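Local coordinates for putative ABC transporter, periplasmic binding protein, amino acid (Neisseria gonorrhoeae, PDB 2YJP) that serves as a periplasmic solute receptor for L-cysteine, probably delivering the amino acid to an ABC transporter for uptake, at residues Leu162-Asp176 and Val186-Ala200. The protein carries 1 engineered substitution. Numbering follows the deposited sequence.
Sequences LKDQTLLVNKGTTAD and VKLLKFDQNTETFDA. With ZN (zinc ion), chain G; ZN (zinc ion), chain J; CYS (cysteine), chain D.
Leu167 and Val169 pair in parallel with Leu188 and Lys190, joining the two strands of a right-handed beta-alpha-beta unit in one lobe of this family 3 solute-binding protein; helix 174-182 makes the crossover. On the face toward that helix, Leu167 and Leu188 run alongside one another, Leu167 CD2 to Leu188 CD2 at 3.7 Å, and Val169 CG2 rests on Lys190 CG. The rest of the Lys190 chain runs extended to the helix, where NZ forms a salt bridge with Asp176 OD1 (2.8 Å), arriving on the syn side. Asp176 OD2 takes Gly172 N on its anti lone pair, so both carboxylate oxygens are engaged. On the other face Leu168 spreads its two methyls: CD2 meets the edge of the Phe191 ring at CE2 (3.6 Å), and CD1 packs on Ala200 of helix 194-202. Beyond the strand ends, Thr174 N donates to the bound cysteine, and Asp192 and Glu105 bind a zinc ion. At the C-terminal end of the strand pair, Asn170, with CG anti to its N (chi1 176°), reaches across to two backbone carbonyls: ND2 donates to Phe191 O at 3.1 Å and makes a weak, bent bond to Asp192 O (2.7 Å). Lys171 N reaches Phe191 O from the opposite face of the carbonyl at 2.8 Å.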
ATOM      1  N   LEU A 162     -17.056   4.725  19.022  1.00 28.61           N
ATOM      2  CA  LEU A 162     -16.455   5.948  18.584  1.00 28.56           C
ATOM      3  C   LEU A 162     -17.243   7.246  18.953  1.00 32.11           C
ATOM      4  O   LEU A 162     -16.724   8.375  18.765  1.00 33.18           O
ATOM      5  CB  LEU A 162     -16.087   5.843  17.113  1.00 25.95           C
ATOM      6  CG  LEU A 162     -15.121   4.680  16.779  1.00 24.51           C
ATOM      7  CD1 LEU A 162     -14.986   4.447  15.262  1.00 23.00           C
ATOM      8  CD2 LEU A 162     -13.735   4.796  17.413  1.00 17.37           C
ATOM      9  N   LYS A 163     -18.446   7.114  19.540  1.00 34.26           N
ATOM     10  CA  LYS A 163     -19.244   8.293  19.933  1.00 36.75           C
ATOM     11  C   LYS A 163     -18.480   9.340  20.773  1.00 37.78           C
ATOM     12  O   LYS A 163     -17.937   9.022  21.858  1.00 37.88           O
ATOM     13  CB  LYS A 163     -20.470   7.848  20.730  1.00 39.64           C
ATOM     14  CG  LYS A 163     -21.447   8.979  21.134  1.00 43.42           C
ATOM     15  CD  LYS A 163     -22.454   9.278  20.015  1.00 47.32           C
ATOM     16  N   ASP A 164     -18.470  10.597  20.307  1.00 38.21           N
ATOM     17  CA  ASP A 164     -17.769  11.700  21.033  1.00 38.25           C
ATOM     18  C   ASP A 164     -16.243  11.494  21.056  1.00 35.99           C
ATOM     19  O   ASP A 164     -15.538  12.020  21.928  1.00 36.27           O
ATOM     20  CB  ASP A 164     -18.310  11.892  22.466  1.00 40.07           C
ATOM     21  CG  ASP A 164     -19.748  12.382  22.487  1.00 44.85           C
ATOM     22  OD1 ASP A 164     -20.150  13.022  21.482  1.00 47.60           O
ATOM     23  OD2 ASP A 164     -20.482  12.133  23.483  1.00 48.31           O
ATOM     24  N   GLN A 165     -15.746  10.720  20.098  1.00 32.85           N
ATOM     25  CA  GLN A 165     -14.344  10.355  20.068  1.00 31.27           C
ATOM     26  C   GLN A 165     -13.776  10.475  18.632  1.00 28.70           C
ATOM     27  O   GLN A 165     -14.530  10.583  17.678  1.00 27.99           O
ATOM     28  CB  GLN A 165     -14.168   8.942  20.617  1.00 31.26           C
ATOM     29  CG  GLN A 165     -14.706   8.747  22.038  1.00 37.83           C
ATOM     30  CD  GLN A 165     -13.676   9.035  23.135  1.00 45.40           C
ATOM     31  OE1 GLN A 165     -12.973  10.054  23.116  1.00 48.31           O
ATOM     32  NE2 GLN A 165     -13.584   8.123  24.100  1.00 47.43           N
ATOM     33  N   THR A 166     -12.455  10.411  18.499  1.00 26.60           N
ATOM     34  CA  THR A 166     -11.778  10.627  17.245  1.00 24.59           C
ATOM     35  C   THR A 166     -11.134   9.351  16.677  1.00 22.77           C
ATOM     36  O   THR A 166     -10.485   8.619  17.414  1.00 22.34           O
ATOM     37  CB  THR A 166     -10.727  11.761  17.417  1.00 25.26           C
ATOM     38  OG1 THR A 166     -11.403  12.995  17.683  1.00 27.28           O
ATOM     39  CG2 THR A 166      -9.879  11.971  16.172  1.00 22.34           C
ATOM     40  N   LEU A 167     -11.337   9.093  15.384  1.00 21.19           N
ATOM     41  CA  LEU A 167     -10.642   8.007  14.691  1.00 19.80           C
ATOM     42  C   LEU A 167      -9.548   8.583  13.816  1.00 19.76           C
ATOM     43  O   LEU A 167      -9.779   9.562  13.088  1.00 19.98           O
ATOM     44  CB  LEU A 167     -11.631   7.178  13.849  1.00 18.53           C
ATOM     45  CG  LEU A 167     -11.129   6.011  13.026  1.00 17.89           C
ATOM     46  CD1 LEU A 167     -10.568   4.865  13.901  1.00 13.60           C
ATOM     47  CD2 LEU A 167     -12.273   5.526  12.137  1.00 17.96           C
ATOM     48  N   LEU A 168      -8.341   8.009  13.924  1.00 19.16           N
ATOM     49  CA  LEU A 168      -7.209   8.439  13.087  1.00 18.53           C
ATOM     50  C   LEU A 168      -7.150   7.677  11.747  1.00 18.41           C
ATOM     51  O   LEU A 168      -7.347   6.446  11.695  1.00 18.58           O
ATOM     52  CB  LEU A 168      -5.899   8.209  13.826  1.00 18.08           C
ATOM     53  CG  LEU A 168      -5.839   9.002  15.133  1.00 20.55           C
ATOM     54  CD1 LEU A 168      -4.706   8.587  16.044  1.00 20.47           C
ATOM     55  CD2 LEU A 168      -5.691  10.452  14.790  1.00 21.16           C
ATOM     56  N   VAL A 169      -6.922   8.407  10.660  1.00 17.77           N
ATOM     57  CA  VAL A 169      -6.670   7.761   9.405  1.00 16.28           C
ATOM     58  C   VAL A 169      -5.555   8.528   8.671  1.00 17.60           C
ATOM     59  O   VAL A 169      -5.398   9.774   8.851  1.00 17.85           O
ATOM     60  CB  VAL A 169      -7.939   7.746   8.456  1.00 17.18           C
ATOM     61  CG1 VAL A 169      -9.010   6.810   8.971  1.00 14.79           C
ATOM     62  CG2 VAL A 169      -8.500   9.194   8.184  1.00 13.97           C
ATOM     63  N   ASN A 170      -4.828   7.787   7.822  1.00 16.11           N
ATOM     64  CA  ASN A 170      -3.879   8.380   6.897  1.00 16.68           C
ATOM     65  C   ASN A 170      -4.717   8.981   5.770  1.00 17.83           C
ATOM     66  O   ASN A 170      -5.546   8.267   5.174  1.00 17.18           O
ATOM     67  CB  ASN A 170      -2.872   7.332   6.452  1.00 14.82           C
ATOM     68  CG  ASN A 170      -1.873   7.818   5.391  1.00 19.97           C
ATOM     69  OD1 ASN A 170      -1.512   7.131   4.573  1.00 19.00           O
ATOM     70  ND2 ASN A 170      -1.388   8.946   5.489  1.00 20.47           N
ATOM     71  N   LYS A 171      -4.576  10.296   5.547  1.00 17.77           N
ATOM     72  CA  LYS A 171      -5.329  10.949   4.528  1.00 19.19           C
ATOM     73  C   LYS A 171      -5.172  10.247   3.146  1.00 19.05           C
ATOM     74  O   LYS A 171      -4.048   9.928   2.737  1.00 18.60           O
ATOM     75  CB  LYS A 171      -4.959  12.467   4.459  1.00 20.80           C
ATOM     76  CG  LYS A 171      -5.698  13.221   3.338  1.00 25.16           C
ATOM     77  CD  LYS A 171      -5.588  14.777   3.447  1.00 31.93           C
ATOM     78  CE  LYS A 171      -5.950  15.452   2.107  1.00 37.77           C
ATOM     79  NZ  LYS A 171      -5.474  16.916   2.024  1.00 42.42           N
ATOM     80  N   GLY A 172      -6.296  10.058   2.451  1.00 18.60           N
ATOM     81  CA  GLY A 172      -6.319   9.624   1.051  1.00 19.22           C
ATOM     82  C   GLY A 172      -6.232   8.082   0.930  1.00 18.88           C
ATOM     83  O   GLY A 172      -5.945   7.572  -0.129  1.00 18.37           O
ATOM     84  N   THR A 173      -6.389   7.371   2.057  1.00 16.73           N
ATOM     85  CA  THR A 173      -6.398   5.935   2.031  1.00 16.38           C
ATOM     86  C   THR A 173      -7.822   5.384   1.869  1.00 16.15           C
ATOM     87  O   THR A 173      -8.825   6.105   1.982  1.00 15.22           O
ATOM     88  CB  THR A 173      -5.766   5.311   3.322  1.00 16.52           C
ATOM     89  OG1 THR A 173      -6.450   5.759   4.496  1.00 14.40           O
ATOM     90  CG2 THR A 173      -4.251   5.619   3.424  1.00 16.40           C
ATOM     91  N   THR A 174      -7.903   4.085   1.605  1.00 16.66           N
ATOM     92  CA  THR A 174      -9.208   3.407   1.541  1.00 17.09           C
ATOM     93  C   THR A 174      -9.867   3.457   2.912  1.00 17.00           C
ATOM     94  O   THR A 174     -11.078   3.595   2.974  1.00 18.00           O
ATOM     95  CB  THR A 174      -9.093   1.968   1.096  1.00 17.41           C
ATOM     96  OG1 THR A 174      -7.992   1.383   1.793  1.00 16.51           O
ATOM     97  CG2 THR A 174      -8.865   1.864  -0.486  1.00 17.71           C
ATOM     98  N   ALA A 175      -9.095   3.434   4.011  1.00 16.41           N
ATOM     99  CA  ALA A 175      -9.773   3.598   5.328  1.00 17.30           C
ATOM    100  C   ALA A 175     -10.454   4.958   5.468  1.00 18.39           C
ATOM    101  O   ALA A 175     -11.582   5.028   5.977  1.00 19.10           O
ATOM    102  CB  ALA A 175      -8.867   3.330   6.495  1.00 15.66           C
ATOM    103  N   ASP A 176      -9.748   6.022   5.043  1.00 18.50           N
ATOM    104  CA  ASP A 176     -10.306   7.381   4.986  1.00 18.97           C
ATOM    105  C   ASP A 176     -11.578   7.361   4.141  1.00 19.45           C
ATOM    106  O   ASP A 176     -12.619   7.847   4.580  1.00 20.39           O
ATOM    107  CB  ASP A 176      -9.235   8.304   4.352  1.00 19.25           C
ATOM    108  CG  ASP A 176      -9.669   9.745   4.228  1.00 20.99           C
ATOM    109  OD1 ASP A 176     -10.776  10.147   4.697  1.00 21.13           O
ATOM    110  OD2 ASP A 176      -8.866  10.489   3.625  1.00 21.92           O
ATOM    111  N   VAL A 186     -18.789   9.100  12.318  1.00 25.33           N
ATOM    112  CA  VAL A 186     -17.517   8.941  13.006  1.00 24.51           C
ATOM    113  C   VAL A 186     -16.592  10.117  12.677  1.00 25.38           C
ATOM    114  O   VAL A 186     -16.278  10.372  11.490  1.00 24.49           O
ATOM    115  CB  VAL A 186     -16.785   7.593  12.638  1.00 23.30           C
ATOM    116  CG1 VAL A 186     -15.361   7.552  13.266  1.00 19.64           C
ATOM    117  CG2 VAL A 186     -17.623   6.381  13.107  1.00 21.13           C
ATOM    118  N   LYS A 187     -16.139  10.807  13.724  1.00 25.96           N
ATOM    119  CA  LYS A 187     -15.232  11.924  13.582  1.00 26.79           C
ATOM    120  C   LYS A 187     -13.806  11.461  13.210  1.00 25.37           C
ATOM    121  O   LYS A 187     -13.209  10.654  13.919  1.00 25.05           O
ATOM    122  CB  LYS A 187     -15.256  12.736  14.871  1.00 28.47           C
ATOM    123  CG  LYS A 187     -14.225  13.838  14.947  1.00 32.20           C
ATOM    124  CD  LYS A 187     -14.717  15.015  15.808  1.00 39.46           C
ATOM    125  CE  LYS A 187     -14.218  14.919  17.285  1.00 44.51           C
ATOM    126  NZ  LYS A 187     -15.231  14.380  18.328  1.00 46.59           N
ATOM    127  N   LEU A 188     -13.272  11.982  12.103  1.00 24.69           N
ATOM    128  CA  LEU A 188     -11.940  11.615  11.609  1.00 23.20           C
ATOM    129  C   LEU A 188     -10.906  12.720  11.804  1.00 23.84           C
ATOM    130  O   LEU A 188     -11.153  13.907  11.525  1.00 24.62           O
ATOM    131  CB  LEU A 188     -11.986  11.317  10.098  1.00 22.02           C
ATOM    132  CG  LEU A 188     -12.928  10.194   9.651  1.00 21.48           C
ATOM    133  CD1 LEU A 188     -12.948  10.136   8.113  1.00 17.60           C
ATOM    134  CD2 LEU A 188     -12.570   8.815  10.361  1.00 17.52           C
ATOM    135  N   LEU A 189      -9.732  12.305  12.231  1.00 22.72           N
ATOM    136  CA  LEU A 189      -8.558  13.161  12.224  1.00 22.86           C
ATOM    137  C   LEU A 189      -7.535  12.552  11.260  1.00 21.21           C
ATOM    138  O   LEU A 189      -7.092  11.432  11.425  1.00 20.32           O
ATOM    139  CB  LEU A 189      -7.964  13.270  13.623  1.00 22.63           C
ATOM    140  CG  LEU A 189      -6.758  14.194  13.792  1.00 24.96           C
ATOM    141  CD1 LEU A 189      -7.125  15.586  13.581  1.00 23.66           C
ATOM    142  CD2 LEU A 189      -6.327  14.254  15.186  1.00 24.24           C
ATOM    143  N   LYS A 190      -7.164  13.324  10.247  1.00 22.18           N
ATOM    144  CA  LYS A 190      -6.377  12.812   9.124  1.00 21.21           C
ATOM    145  C   LYS A 190      -4.948  13.417   9.110  1.00 22.13           C
ATOM    146  O   LYS A 190      -4.754  14.581   9.409  1.00 23.23           O
ATOM    147  CB  LYS A 190      -7.103  13.091   7.808  1.00 20.72           C
ATOM    148  CG  LYS A 190      -8.591  12.914   7.878  1.00 20.79           C
ATOM    149  CD  LYS A 190      -9.239  12.905   6.497  1.00 20.46           C
ATOM    150  CE  LYS A 190     -10.772  12.922   6.637  1.00 21.07           C
ATOM    151  NZ  LYS A 190     -11.532  12.773   5.353  1.00 23.22           N
ATOM    152  N   PHE A 191      -3.950  12.597   8.784  1.00 20.98           N
ATOM    153  CA  PHE A 191      -2.580  13.073   8.673  1.00 20.95           C
ATOM    154  C   PHE A 191      -2.062  12.608   7.328  1.00 20.25           C
ATOM    155  O   PHE A 191      -2.420  11.501   6.886  1.00 18.66           O
ATOM    156  CB  PHE A 191      -1.747  12.443   9.790  1.00 20.95           C
ATOM    157  CG  PHE A 191      -2.092  12.956  11.162  1.00 22.00           C
ATOM    158  CD1 PHE A 191      -1.481  14.120  11.672  1.00 24.48           C
ATOM    159  CD2 PHE A 191      -3.045  12.308  11.922  1.00 23.67           C
ATOM    160  CE1 PHE A 191      -1.833  14.612  12.938  1.00 27.88           C
ATOM    161  CE2 PHE A 191      -3.416  12.797  13.188  1.00 24.65           C
ATOM    162  CZ  PHE A 191      -2.812  13.920  13.695  1.00 25.22           C
ATOM    163  N   ASP A 192      -1.250  13.417   6.665  1.00 19.64           N
ATOM    164  CA  ASP A 192      -0.654  13.078   5.328  1.00 19.20           C
ATOM    165  C   ASP A 192       0.166  11.770   5.307  1.00 18.91           C
ATOM    166  O   ASP A 192       0.054  10.990   4.386  1.00 18.73           O
ATOM    167  CB  ASP A 192       0.236  14.223   4.840  1.00 18.97           C
ATOM    168  CG  ASP A 192      -0.568  15.464   4.379  1.00 22.67           C
ATOM    169  OD1 ASP A 192      -1.788  15.409   4.499  1.00 24.81           O
ATOM    170  OD2 ASP A 192      -0.007  16.492   3.852  1.00 21.41           O
ATOM    171  N   GLN A 193       0.967  11.534   6.352  1.00 18.54           N
ATOM    172  CA  GLN A 193       1.951  10.490   6.402  1.00 18.65           C
ATOM    173  C   GLN A 193       1.605   9.389   7.410  1.00 18.20           C
ATOM    174  O   GLN A 193       0.984   9.703   8.470  1.00 19.00           O
ATOM    175  CB  GLN A 193       3.264  11.116   6.851  1.00 18.72           C
ATOM    176  CG  GLN A 193       3.685  12.256   5.994  1.00 23.14           C
ATOM    177  CD  GLN A 193       5.108  12.761   6.377  1.00 31.96           C
ATOM    178  OE1 GLN A 193       6.034  11.965   6.517  1.00 33.09           O
ATOM    179  NE2 GLN A 193       5.262  14.074   6.547  1.00 33.27           N
ATOM    180  N   ASN A 194       2.066   8.155   7.162  1.00 15.86           N
ATOM    181  CA  ASN A 194       1.799   7.088   8.117  1.00 17.13           C
ATOM    182  C   ASN A 194       2.438   7.333   9.472  1.00 17.52           C
ATOM    183  O   ASN A 194       1.804   7.097  10.460  1.00 17.07           O
ATOM    184  CB  ASN A 194       2.146   5.663   7.587  1.00 16.22           C
ATOM    185  CG  ASN A 194       1.182   5.222   6.456  1.00 19.49           C
ATOM    186  OD1 ASN A 194      -0.030   5.169   6.678  1.00 17.27           O
ATOM    187  ND2 ASN A 194       1.717   4.994   5.223  1.00 14.38           N
ATOM    188  N   THR A 195       3.702   7.731   9.497  1.00 20.22           N
ATOM    189  CA  THR A 195       4.431   7.988  10.731  1.00 22.39           C
ATOM    190  C   THR A 195       3.685   8.985  11.605  1.00 23.04           C
ATOM    191  O   THR A 195       3.481   8.723  12.770  1.00 23.16           O
ATOM    192  CB  THR A 195       5.849   8.500  10.431  1.00 23.98           C
ATOM    193  OG1 THR A 195       6.538   7.481   9.693  1.00 26.45           O
ATOM    194  CG2 THR A 195       6.638   8.738  11.770  1.00 26.01           C
ATOM    195  N   GLU A 196       3.229  10.096  11.034  1.00 23.68           N
ATOM    196  CA  GLU A 196       2.395  11.042  11.798  1.00 25.40           C
ATOM    197  C   GLU A 196       1.158  10.364  12.359  1.00 23.72           C
ATOM    198  O   GLU A 196       0.820  10.571  13.543  1.00 25.08           O
ATOM    199  CB  GLU A 196       1.902  12.224  10.972  1.00 26.64           C
ATOM    200  CG  GLU A 196       2.915  13.220  10.515  1.00 29.31           C
ATOM    201  CD  GLU A 196       2.264  14.205   9.496  1.00 36.31           C
ATOM    202  OE1 GLU A 196       1.548  13.753   8.510  1.00 32.24           O
ATOM    203  OE2 GLU A 196       2.476  15.442   9.682  1.00 36.81           O
ATOM    204  N   THR A 197       0.488   9.574  11.527  1.00 22.19           N
ATOM    205  CA  THR A 197      -0.788   8.976  11.924  1.00 21.49           C
ATOM    206  C   THR A 197      -0.623   8.007  13.123  1.00 20.11           C
ATOM    207  O   THR A 197      -1.358   8.070  14.114  1.00 20.43           O
ATOM    208  CB  THR A 197      -1.440   8.256  10.739  1.00 21.74           C
ATOM    209  OG1 THR A 197      -1.509   9.161   9.628  1.00 22.02           O
ATOM    210  CG2 THR A 197      -2.867   7.799  11.105  1.00 20.25           C
ATOM    211  N   PHE A 198       0.375   7.155  13.052  1.00 17.95           N
ATOM    212  CA  PHE A 198       0.607   6.237  14.128  1.00 17.77           C
ATOM    213  C   PHE A 198       1.184   6.969  15.373  1.00 18.43           C
ATOM    214  O   PHE A 198       0.829   6.616  16.483  1.00 17.30           O
ATOM    215  CB  PHE A 198       1.496   5.104  13.685  1.00 15.16           C
ATOM    216  CG  PHE A 198       0.829   4.142  12.801  1.00 18.83           C
ATOM    217  CD1 PHE A 198       0.075   3.069  13.331  1.00 16.80           C
ATOM    218  CD2 PHE A 198       0.926   4.269  11.408  1.00 18.29           C
ATOM    219  CE1 PHE A 198      -0.549   2.161  12.510  1.00 13.81           C
ATOM    220  CE2 PHE A 198       0.297   3.323  10.570  1.00 17.65           C
ATOM    221  CZ  PHE A 198      -0.415   2.258  11.116  1.00 17.21           C
ATOM    222  N   ASP A 199       2.051   7.969  15.172  1.00 19.15           N
ATOM    223  CA  ASP A 199       2.482   8.819  16.270  1.00 21.26           C
ATOM    224  C   ASP A 199       1.264   9.473  16.936  1.00 20.62           C
ATOM    225  O   ASP A 199       1.224   9.591  18.141  1.00 20.87           O
ATOM    226  CB  ASP A 199       3.487   9.933  15.867  1.00 23.21           C
ATOM    227  CG  ASP A 199       4.915   9.409  15.576  1.00 31.09           C
ATOM    228  OD1 ASP A 199       5.287   8.282  16.026  1.00 36.28           O
ATOM    229  OD2 ASP A 199       5.701  10.147  14.893  1.00 38.38           O
ATOM    230  N   ALA A 200       0.279   9.921  16.177  1.00 19.39           N
ATOM    231  CA  ALA A 200      -0.834  10.565  16.853  1.00 20.80           C
ATOM    232  C   ALA A 200      -1.597   9.556  17.703  1.00 20.59           C
ATOM    233  O   ALA A 200      -2.255   9.922  18.683  1.00 21.45           O
ATOM    234  CB  ALA A 200      -1.754  11.228  15.864  1.00 20.76           C
TER
HETATM  235 ZN    ZN G1272       1.652  16.106   2.811  1.00 29.74          ZN
HETATM  236 ZN    ZN J1275       1.618  16.867   8.682  1.00 61.41          ZN
HETATM  237  N   CYS D 350      -3.725   0.153   0.188  1.00 13.94           N
HETATM  238  CA  CYS D 350      -4.542   1.236   0.781  1.00 16.00           C
HETATM  239  C   CYS D 350      -4.837   2.303  -0.275  1.00 15.80           C
HETATM  240  O   CYS D 350      -4.437   2.123  -1.465  1.00 14.71           O
HETATM  241  CB  CYS D 350      -3.836   1.903   1.954  1.00 17.11           C
HETATM  242  SG  CYS D 350      -2.209   2.574   1.572  1.00 19.99           S
HETATM  243  OXT CYS D 350      -5.476   3.304   0.059  1.00 15.48           O
HETATM  244  O   HOH W   1     -13.376  14.061  20.449  1.00 45.78           O
HETATM  245  O   HOH W   2     -16.727  10.296  16.396  1.00 35.75           O
HETATM  246  O   HOH W   3      -0.809   4.511   3.633  1.00 14.45           O
HETATM  247  O   HOH W   4       0.646   8.270   2.977  1.00 19.77           O
HETATM  248  O   HOH W   5      -1.617  10.936   2.310  1.00 18.36           O
HETATM  249  O   HOH W   6      -0.543  16.140   7.841  1.00 16.18           O
HETATM  250  O   HOH W   7       1.371  18.470  10.541  1.00 38.03           O